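Galactitol 1-phosphate 5-dehydrogenase (Escherichia coli, PDB 4UEJ) catalyses the zinc-dependent, NAD-linked oxidation of galactitol 1-phosphate to D-tagatose 6-phosphate, working as a homodimer. Local coordinates at residues S216-L224 and E244-P252; G158-G168 and L227-A237. One frame throughout, in Å; residues are numbered along the deposited sequence.

Contact 1 (S216-L224 and E244-P252); sequences SAPQMQSVL and ELAVEIAGP
Gln219 OE1 is held by two groups, with a straight bond from Ser216 N (2.9 Å, N-H...O angle 166°) and a weak one from Ser216 OG, at the N-terminus of helix 217-223, which presses Ala217 and Met220 against helix 240-249. Gln219 N returns a weak bond to that hydroxyl, completing a capping box. The two helices pack on one side of the Rossmann-type sheet of the dehydrogenase; the axes of 217-223 and 244-249 approach to 9.2 Å at 45°. Between them the packing is apolar, with no hydrogen bond across. Ala217 CB sits among three side chains, 3.7 Å from Leu245 CD1 and touching Glu248 CB and Ile249 CG2 as well. Met220, its chain extended, crosses Leu245 at about a right angle, its SD against both leucine methyls, 4.0 Å from CD1, and both reach down to Ile191 of strand 187-192. Glu248 turns its carboxylate elsewhere, to Lys275 in a salt bridge and to Thr272. Gln221 lies along the end of helix 240-249; an unusual chi1 of -126° lays its CG 3.3 Å from Ile249 O. Its OE1 faces Glu248 O as acceptor to acceptor, without a bond, while Lys279, which touches the glutamine, binds Val247 O and Ala250 O. Replacing Gln221 by an alanine removes CG and the amide, which would probably uncover Ile249 O and open a gap beside the C-terminal end of helix 240-249. At the deep end of the interface, Leu224 CD1 meets Ile249 CD1 at 4.2 Å.

Contact 2 (G158-G168 and L227-A237); sequences GCENKNVIIIG and LRFNQLILETA
Val164 and Leu232 sit side by side in two central parallel strands of a Rossmann-type sheet, joined by a ladder of backbone bonds. Asn163 N and Ile165 N donate to Asn230 O and Leu232 O, and Leu232 N and Leu234 N answer to Asn163 O and Ile165 O, the last at 2.7 Å; Ile167 N to Leu234 O follows, and Thr236 N to Ile167 O (2.9 Å) closes the run.

Side-chain polar bonds secure both ends. At the start, Asn163 ND2 gives a bond to Phe229 O (2.8 Å) that lies in the plane of its amide, while its OD1 goes to Ser187. At the finish, a chi1 of 73° turns Thr236 OG1 back to Ile167 O (2.6 Å), where it joins the backbone bond on the same oxygen.

Apolar contacts lie on both faces. Ile167 CD1 crosses to Ile233 CG2 at 3.6 Å, under helix 240-249, and on the other face Ile166 CD1 runs alongside Leu234 CB at 3.8 Å, against helix 171-182. Gly168 follows with no side chain, where a CB would strike Thr236 OG1.

Chemically, the side-chain bonds of Asn163 and Thr236 at the two ends of a greasy middle probably help to fix the register, and hold a glycine turn, consistent with the dinucleotide-binding GxGxxG pattern, close against Thr236.

How the contacts relate
The two contacts, with centres 12 Å apart, belong to one Rossmann-type domain and show how helix packing and strand pairing interlock. Their segments alternate along the chain: 158-168, 216-224, 227-237, 244-252. Strand 231-235 therefore follows helix 217-223 and runs on into helix 240-249, so contact 1 packs the helices before and after the strand that contact 2 pairs with strand 163-167 in the middle of the parallel sheet. They touch directly where Gln231 OE1 probably accepts a hydrogen bond from Gly251 N and Pro252 packs on Phe229. Contact 1 is remote from the annotated sites, whereas in contact 2 the side chain of Thr236 lies about 11 Å from a bound zinc ion and about 10 Å from that of Cys38, a ligand of the presumed catalytic zinc.

Contact 1 (S216-L224 and E244-P252)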
loop_
_atom_site.group_PDB
_atom_site.type_symbol
_atom_site.label_atom_id
_atom_site.label_comp_id
_atom_site.label_asym_id
_atom_site.label_seq_id
_atom_site.Cartn_x
_atom_site.Cartn_y
_atom_site.Cartn_z
ATOM N N SER A 216 3.020 22.139 -8.732
ATOM C CA SER A 216 2.136 21.012 -9.010
ATOM C C SER A 216 2.898 19.705 -8.889
ATOM O O SER A 216 4.126 19.707 -8.858
ATOM C CB SER A 216 1.560 21.133 -10.412
ATOM O OG SER A 216 2.615 21.027 -11.351
ATOM N N ALA A 217 2.183 18.582 -8.857
ATOM C CA ALA A 217 2.858 17.295 -8.780
ATOM C C ALA A 217 3.769 17.018 -9.987
ATOM O O ALA A 217 4.874 16.517 -9.800
ATOM C CB ALA A 217 1.845 16.162 -8.605
ATOM N N PRO A 218 3.321 17.335 -11.221
ATOM C CA PRO A 218 4.248 17.077 -12.331
ATOM C C PRO A 218 5.524 17.902 -12.237
ATOM O O PRO A 218 6.595 17.434 -12.630
ATOM C CB PRO A 218 3.440 17.480 -13.567
ATOM C CG PRO A 218 2.025 17.335 -13.153
ATOM C CD PRO A 218 1.985 17.722 -11.712
ATOM N N GLN A 219 5.415 19.115 -11.710
ATOM C CA GLN A 219 6.592 19.947 -11.536
ATOM C C GLN A 219 7.544 19.320 -10.538
ATOM O O GLN A 219 8.756 19.333 -10.736
ATOM C CB GLN A 219 6.198 21.351 -11.099
ATOM C CG GLN A 219 5.533 22.128 -12.225
ATOM C CD GLN A 219 5.053 23.491 -11.793
ATOM O OE1 GLN A 219 4.579 23.670 -10.674
ATOM N NE2 GLN A 219 5.175 24.470 -12.687
ATOM N N MET A 220 6.990 18.761 -9.472
ATOM C CA MET A 220 7.811 18.070 -8.485
ATOM C C MET A 220 8.422 16.805 -9.080
ATOM O O MET A 220 9.585 16.493 -8.831
ATOM C CB MET A 220 6.997 17.722 -7.246
ATOM C CG MET A 220 6.427 18.918 -6.521
ATOM S SD MET A 220 5.518 18.345 -5.081
ATOM C CE MET A 220 4.544 19.788 -4.687
ATOM N N GLN A 221 7.641 16.073 -9.870
ATOM C CA GLN A 221 8.147 14.840 -10.451
ATOM C C GLN A 221 9.302 15.130 -11.384
ATOM O O GLN A 221 10.246 14.348 -11.481
ATOM C CB GLN A 221 7.044 14.089 -11.209
ATOM C CG GLN A 221 6.892 12.668 -10.739
ATOM C CD GLN A 221 5.967 11.837 -11.608
ATOM O OE1 GLN A 221 4.986 12.336 -12.154
ATOM N NE2 GLN A 221 6.283 10.558 -11.740
ATOM N N SER A 222 9.210 16.254 -12.082
ATOM C CA SER A 222 10.260 16.673 -12.990
ATOM C C SER A 222 11.558 16.969 -12.249
ATOM O O SER A 222 12.626 16.557 -12.689
ATOM C CB SER A 222 9.814 17.898 -13.786
ATOM O OG SER A 222 10.854 18.344 -14.633
ATOM N N VAL A 223 11.473 17.670 -11.122
ATOM C CA VAL A 223 12.667 17.918 -10.327
ATOM C C VAL A 223 13.209 16.610 -9.746
ATOM O O VAL A 223 14.423 16.422 -9.637
ATOM C CB VAL A 223 12.403 18.922 -9.189
ATOM C CG1 VAL A 223 13.621 19.029 -8.299
ATOM C CG2 VAL A 223 12.057 20.299 -9.760
ATOM N N LEU A 224 12.305 15.708 -9.372
ATOM C CA LEU A 224 12.700 14.447 -8.747
ATOM C C LEU A 224 13.231 13.391 -9.708
ATOM O O LEU A 224 13.637 12.328 -9.258
ATOM C CB LEU A 224 11.524 13.833 -7.988
ATOM C CG LEU A 224 11.082 14.533 -6.711
ATOM C CD1 LEU A 224 9.715 14.015 -6.271
ATOM C CD2 LEU A 224 12.127 14.322 -5.625
ATOM N N GLU A 244 -2.848 11.947 -2.095
ATOM C CA GLU A 244 -2.899 12.031 -3.551
ATOM C C GLU A 244 -1.568 12.495 -4.136
ATOM O O GLU A 244 -1.078 11.923 -5.114
ATOM C CB GLU A 244 -4.018 12.977 -3.991
ATOM C CG GLU A 244 -4.121 13.190 -5.485
ATOM C CD GLU A 244 -5.220 14.178 -5.852
ATOM O OE1 GLU A 244 -5.306 15.243 -5.207
ATOM O OE2 GLU A 244 -6.001 13.890 -6.780
ATOM N N LEU A 245 -0.979 13.520 -3.527
ATOM C CA LEU A 245 0.285 14.055 -4.022
ATOM C C LEU A 245 1.375 12.987 -4.005
ATOM O O LEU A 245 2.146 12.844 -4.959
ATOM C CB LEU A 245 0.721 15.261 -3.187
ATOM C CG LEU A 245 2.075 15.835 -3.600
ATOM C CD1 LEU A 245 1.958 16.493 -4.950
ATOM C CD2 LEU A 245 2.560 16.829 -2.549
ATOM N N ALA A 246 1.415 12.219 -2.924
ATOM C CA ALA A 246 2.446 11.213 -2.760
ATOM C C ALA A 246 2.380 10.199 -3.905
ATOM O O ALA A 246 3.395 9.824 -4.484
ATOM C CB ALA A 246 2.292 10.524 -1.403
ATOM N N VAL A 247 1.171 9.779 -4.252
ATOM C CA VAL A 247 1.005 8.826 -5.337
ATOM C C VAL A 247 1.396 9.458 -6.663
ATOM O O VAL A 247 2.066 8.835 -7.487
ATOM C CB VAL A 247 -0.442 8.310 -5.412
ATOM C CG1 VAL A 247 -0.647 7.463 -6.680
ATOM C CG2 VAL A 247 -0.752 7.495 -4.163
ATOM N N GLU A 248 0.996 10.711 -6.864
ATOM C CA GLU A 248 1.288 11.389 -8.123
ATOM C C GLU A 248 2.782 11.647 -8.348
ATOM O O GLU A 248 3.253 11.591 -9.487
ATOM C CB GLU A 248 0.511 12.710 -8.211
ATOM C CG GLU A 248 -0.988 12.492 -8.423
ATOM C CD GLU A 248 -1.306 11.898 -9.790
ATOM O OE1 GLU A 248 -0.511 12.104 -10.733
ATOM O OE2 GLU A 248 -2.348 11.229 -9.933
ATOM N N ILE A 249 3.535 11.917 -7.290
ATOM C CA ILE A 249 4.940 12.235 -7.494
ATOM C C ILE A 249 5.831 11.023 -7.422
ATOM O O ILE A 249 6.985 11.081 -7.849
ATOM C CB ILE A 249 5.456 13.282 -6.478
ATOM C CG1 ILE A 249 5.516 12.695 -5.067
ATOM C CG2 ILE A 249 4.597 14.534 -6.551
ATOM C CD1 ILE A 249 6.115 13.644 -4.051
ATOM N N ALA A 250 5.300 9.913 -6.906
ATOM C CA ALA A 250 6.144 8.761 -6.604
ATOM C C ALA A 250 6.889 8.239 -7.831
ATOM O O ALA A 250 6.365 8.245 -8.944
ATOM C CB ALA A 250 5.309 7.642 -5.996
ATOM N N GLY A 251 8.111 7.779 -7.612
ATOM C CA GLY A 251 8.888 7.176 -8.673
ATOM C C GLY A 251 8.605 5.686 -8.734
ATOM O O GLY A 251 7.769 5.164 -7.986
ATOM N N PRO A 252 9.291 4.988 -9.634
ATOM C CA PRO A 252 9.017 3.558 -9.829
ATOM C C PRO A 252 9.328 2.742 -8.569
ATOM O O PRO A 252 10.378 2.917 -7.945
ATOM C CB PRO A 252 9.938 3.169 -10.993
ATOM C CG PRO A 252 10.912 4.289 -11.127
ATOM C CD PRO A 252 10.251 5.520 -10.609
#

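Contact 2 (G158-G168 and L227-A237)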
loop_
_atom_site.group_PDB
_atom_site.type_symbol
_atom_site.label_atom_id
_atom_site.label_comp_id
_atom_site.label_asym_id
_atom_site.label_seq_id
_atom_site.Cartn_x
_atom_site.Cartn_y
_atom_site.Cartn_z
ATOM N N GLY A 158 13.993 0.287 6.618
ATOM C CA GLY A 158 15.070 1.253 6.760
ATOM C C GLY A 158 15.093 2.327 5.694
ATOM O O GLY A 158 14.397 2.224 4.685
ATOM N N CYS A 159 15.891 3.369 5.910
ATOM C CA CYS A 159 15.967 4.442 4.923
ATOM C C CYS A 159 17.357 4.569 4.323
ATOM O O CYS A 159 17.610 5.464 3.514
ATOM C CB CYS A 159 15.535 5.774 5.548
ATOM S SG CYS A 159 16.541 6.294 6.924
ATOM N N GLU A 160 18.255 3.660 4.691
ATOM C CA GLU A 160 19.637 3.738 4.213
ATOM C C GLU A 160 19.771 3.667 2.683
ATOM O O GLU A 160 19.247 2.759 2.029
ATOM C CB GLU A 160 20.485 2.639 4.860
ATOM C CG GLU A 160 21.914 2.610 4.343
ATOM C CD GLU A 160 22.942 2.395 5.438
ATOM O OE1 GLU A 160 22.636 1.702 6.434
ATOM O OE2 GLU A 160 24.062 2.933 5.304
ATOM N N ASN A 161 20.490 4.640 2.127
ATOM C CA ASN A 161 20.671 4.799 0.686
ATOM C C ASN A 161 19.376 4.991 -0.089
ATOM O O ASN A 161 19.360 4.828 -1.299
ATOM C CB ASN A 161 21.433 3.605 0.108
ATOM C CG ASN A 161 22.771 3.419 0.757
ATOM O OD1 ASN A 161 23.474 4.391 1.021
ATOM N ND2 ASN A 161 23.127 2.173 1.047
ATOM N N LYS A 162 18.292 5.345 0.595
ATOM C CA LYS A 162 17.049 5.652 -0.098
ATOM C C LYS A 162 16.860 7.143 -0.325
ATOM O O LYS A 162 17.437 7.998 0.367
ATOM C CB LYS A 162 15.843 5.087 0.667
ATOM C CG LYS A 162 15.874 3.577 0.787
ATOM C CD LYS A 162 14.621 3.010 1.452
ATOM C CE LYS A 162 14.689 1.485 1.521
ATOM N NZ LYS A 162 13.601 0.855 2.357
ATOM N N ASN A 163 16.040 7.455 -1.317
ATOM C CA ASN A 163 15.659 8.828 -1.568
ATOM C C ASN A 163 14.381 9.106 -0.802
ATOM O O ASN A 163 13.285 8.730 -1.223
ATOM C CB ASN A 163 15.494 9.066 -3.068
ATOM C CG ASN A 163 16.821 9.025 -3.787
ATOM O OD1 ASN A 163 17.758 9.722 -3.393
ATOM N ND2 ASN A 163 16.926 8.186 -4.821
ATOM N N VAL A 164 14.543 9.748 0.341
ATOM C CA VAL A 164 13.450 9.921 1.276
ATOM C C VAL A 164 12.731 11.214 0.957
ATOM O O VAL A 164 13.351 12.255 0.672
ATOM C CB VAL A 164 13.957 9.900 2.737
ATOM C CG1 VAL A 164 12.841 10.255 3.727
ATOM C CG2 VAL A 164 14.507 8.514 3.060
ATOM N N ILE A 165 11.412 11.138 0.976
ATOM C CA ILE A 165 10.584 12.315 0.781
ATOM C C ILE A 165 9.651 12.403 1.973
ATOM O O ILE A 165 8.889 11.468 2.239
ATOM C CB ILE A 165 9.781 12.236 -0.532
ATOM C CG1 ILE A 165 10.726 12.036 -1.717
ATOM C CG2 ILE A 165 8.904 13.474 -0.712
ATOM C CD1 ILE A 165 9.997 11.909 -3.060
ATOM N N ILE A 166 9.716 13.513 2.698
ATOM C CA ILE A 166 8.844 13.723 3.834
ATOM C C ILE A 166 7.788 14.749 3.479
ATOM O O ILE A 166 8.101 15.890 3.167
ATOM C CB ILE A 166 9.614 14.212 5.090
ATOM C CG1 ILE A 166 10.779 13.267 5.424
ATOM C CG2 ILE A 166 8.633 14.381 6.256
ATOM C CD1 ILE A 166 10.388 11.782 5.676
ATOM N N ILE A 167 6.524 14.344 3.506
ATOM C CA ILE A 167 5.460 15.274 3.171
ATOM C C ILE A 167 4.812 15.719 4.477
ATOM O O ILE A 167 4.335 14.903 5.265
ATOM C CB ILE A 167 4.418 14.645 2.217
ATOM C CG1 ILE A 167 5.084 14.184 0.921
ATOM C CG2 ILE A 167 3.331 15.644 1.887
ATOM C CD1 ILE A 167 4.172 13.278 0.073
ATOM N N GLY A 168 4.831 17.018 4.729
ATOM C CA GLY A 168 4.333 17.519 5.992
ATOM C C GLY A 168 5.512 17.934 6.841
ATOM O O GLY A 168 6.385 17.117 7.141
ATOM N N LEU A 227 16.186 11.476 -8.836
ATOM C CA LEU A 227 16.058 10.799 -7.557
ATOM C C LEU A 227 14.817 9.932 -7.510
ATOM O O LEU A 227 14.277 9.700 -6.434
ATOM C CB LEU A 227 15.987 11.806 -6.409
ATOM C CG LEU A 227 17.240 12.646 -6.180
ATOM C CD1 LEU A 227 17.036 13.498 -4.951
ATOM C CD2 LEU A 227 18.464 11.763 -6.031
ATOM N N ARG A 228 14.355 9.478 -8.671
ATOM C CA ARG A 228 13.068 8.783 -8.735
ATOM C C ARG A 228 13.122 7.342 -8.249
ATOM O O ARG A 228 12.083 6.770 -7.923
ATOM C CB ARG A 228 12.498 8.817 -10.168
ATOM C CG ARG A 228 13.194 7.963 -11.238
ATOM C CD ARG A 228 12.493 8.217 -12.569
ATOM N NE ARG A 228 13.078 7.511 -13.710
ATOM C CZ ARG A 228 14.152 7.922 -14.378
ATOM N NH1 ARG A 228 14.793 9.019 -14.005
ATOM N NH2 ARG A 228 14.600 7.216 -15.415
ATOM N N PHE A 229 14.315 6.758 -8.178
ATOM C CA PHE A 229 14.429 5.363 -7.758
ATOM C C PHE A 229 14.676 5.225 -6.250
ATOM O O PHE A 229 15.189 6.141 -5.607
ATOM C CB PHE A 229 15.546 4.671 -8.539
ATOM C CG PHE A 229 15.257 4.533 -10.011
ATOM C CD1 PHE A 229 14.379 3.563 -10.467
ATOM C CD2 PHE A 229 15.858 5.376 -10.932
ATOM C CE1 PHE A 229 14.109 3.429 -11.833
ATOM C CE2 PHE A 229 15.589 5.254 -12.291
ATOM C CZ PHE A 229 14.715 4.277 -12.737
ATOM N N ASN A 230 14.310 4.071 -5.701
ATOM C CA ASN A 230 14.502 3.769 -4.288
ATOM C C ASN A 230 13.972 4.856 -3.365
ATOM O O ASN A 230 14.607 5.231 -2.369
ATOM C CB ASN A 230 15.974 3.501 -4.007
ATOM C CG ASN A 230 16.505 2.341 -4.820
ATOM O OD1 ASN A 230 16.092 1.198 -4.625
ATOM N ND2 ASN A 230 17.415 2.626 -5.744
ATOM N N GLN A 231 12.788 5.354 -3.703
ATOM C CA GLN A 231 12.125 6.343 -2.875
ATOM C C GLN A 231 11.415 5.730 -1.693
ATOM O O GLN A 231 10.851 4.648 -1.770
ATOM C CB GLN A 231 11.116 7.146 -3.686
ATOM C CG GLN A 231 11.745 8.149 -4.605
ATOM C CD GLN A 231 10.716 8.913 -5.386
ATOM O OE1 GLN A 231 9.534 8.581 -5.359
ATOM N NE2 GLN A 231 11.157 9.947 -6.091
ATOM N N LEU A 232 11.445 6.468 -0.602
ATOM C CA LEU A 232 10.629 6.190 0.570
ATOM C C LEU A 232 9.959 7.494 0.926
ATOM O O LEU A 232 10.626 8.461 1.330
ATOM C CB LEU A 232 11.488 5.658 1.717
ATOM C CG LEU A 232 10.824 5.594 3.086
ATOM C CD1 LEU A 232 9.591 4.707 2.987
ATOM C CD2 LEU A 232 11.817 5.049 4.119
ATOM N N ILE A 233 8.647 7.530 0.747
ATOM C CA ILE A 233 7.867 8.726 0.956
ATOM C C ILE A 233 7.078 8.568 2.253
ATOM O O ILE A 233 6.362 7.584 2.435
ATOM C CB ILE A 233 6.912 8.965 -0.221
ATOM C CG1 ILE A 233 7.671 8.940 -1.559
ATOM C CG2 ILE A 233 6.131 10.237 -0.031
ATOM C CD1 ILE A 233 6.772 9.026 -2.788
ATOM N N LEU A 234 7.233 9.507 3.171
ATOM C CA LEU A 234 6.421 9.470 4.386
ATOM C C LEU A 234 5.372 10.554 4.312
ATOM O O LEU A 234 5.697 11.740 4.233
ATOM C CB LEU A 234 7.267 9.681 5.638
ATOM C CG LEU A 234 7.831 8.460 6.345
ATOM C CD1 LEU A 234 8.807 7.740 5.421
ATOM C CD2 LEU A 234 8.496 8.899 7.653
ATOM N N GLU A 235 4.115 10.147 4.329
ATOM C CA GLU A 235 2.994 11.064 4.360
ATOM C C GLU A 235 2.674 11.357 5.817
ATOM O O GLU A 235 2.112 10.504 6.507
ATOM C CB GLU A 235 1.775 10.464 3.636
ATOM C CG GLU A 235 0.815 11.506 3.097
ATOM C CD GLU A 235 0.355 12.460 4.181
ATOM O OE1 GLU A 235 -0.327 12.015 5.132
ATOM O OE2 GLU A 235 0.741 13.639 4.120
ATOM N N THR A 236 3.008 12.564 6.280
ATOM C CA THR A 236 2.779 12.917 7.681
ATOM C C THR A 236 1.689 13.972 7.867
ATOM O O THR A 236 1.273 14.234 8.995
ATOM C CB THR A 236 4.074 13.428 8.358
ATOM O OG1 THR A 236 4.394 14.748 7.895
ATOM C CG2 THR A 236 5.234 12.493 8.043
ATOM N N ALA A 237 1.216 14.568 6.773
ATOM C CA ALA A 237 0.264 15.678 6.877
ATOM C C ALA A 237 -1.178 15.226 7.135
ATOM O O ALA A 237 -1.984 15.980 7.689
ATOM C CB ALA A 237 0.326 16.543 5.619
#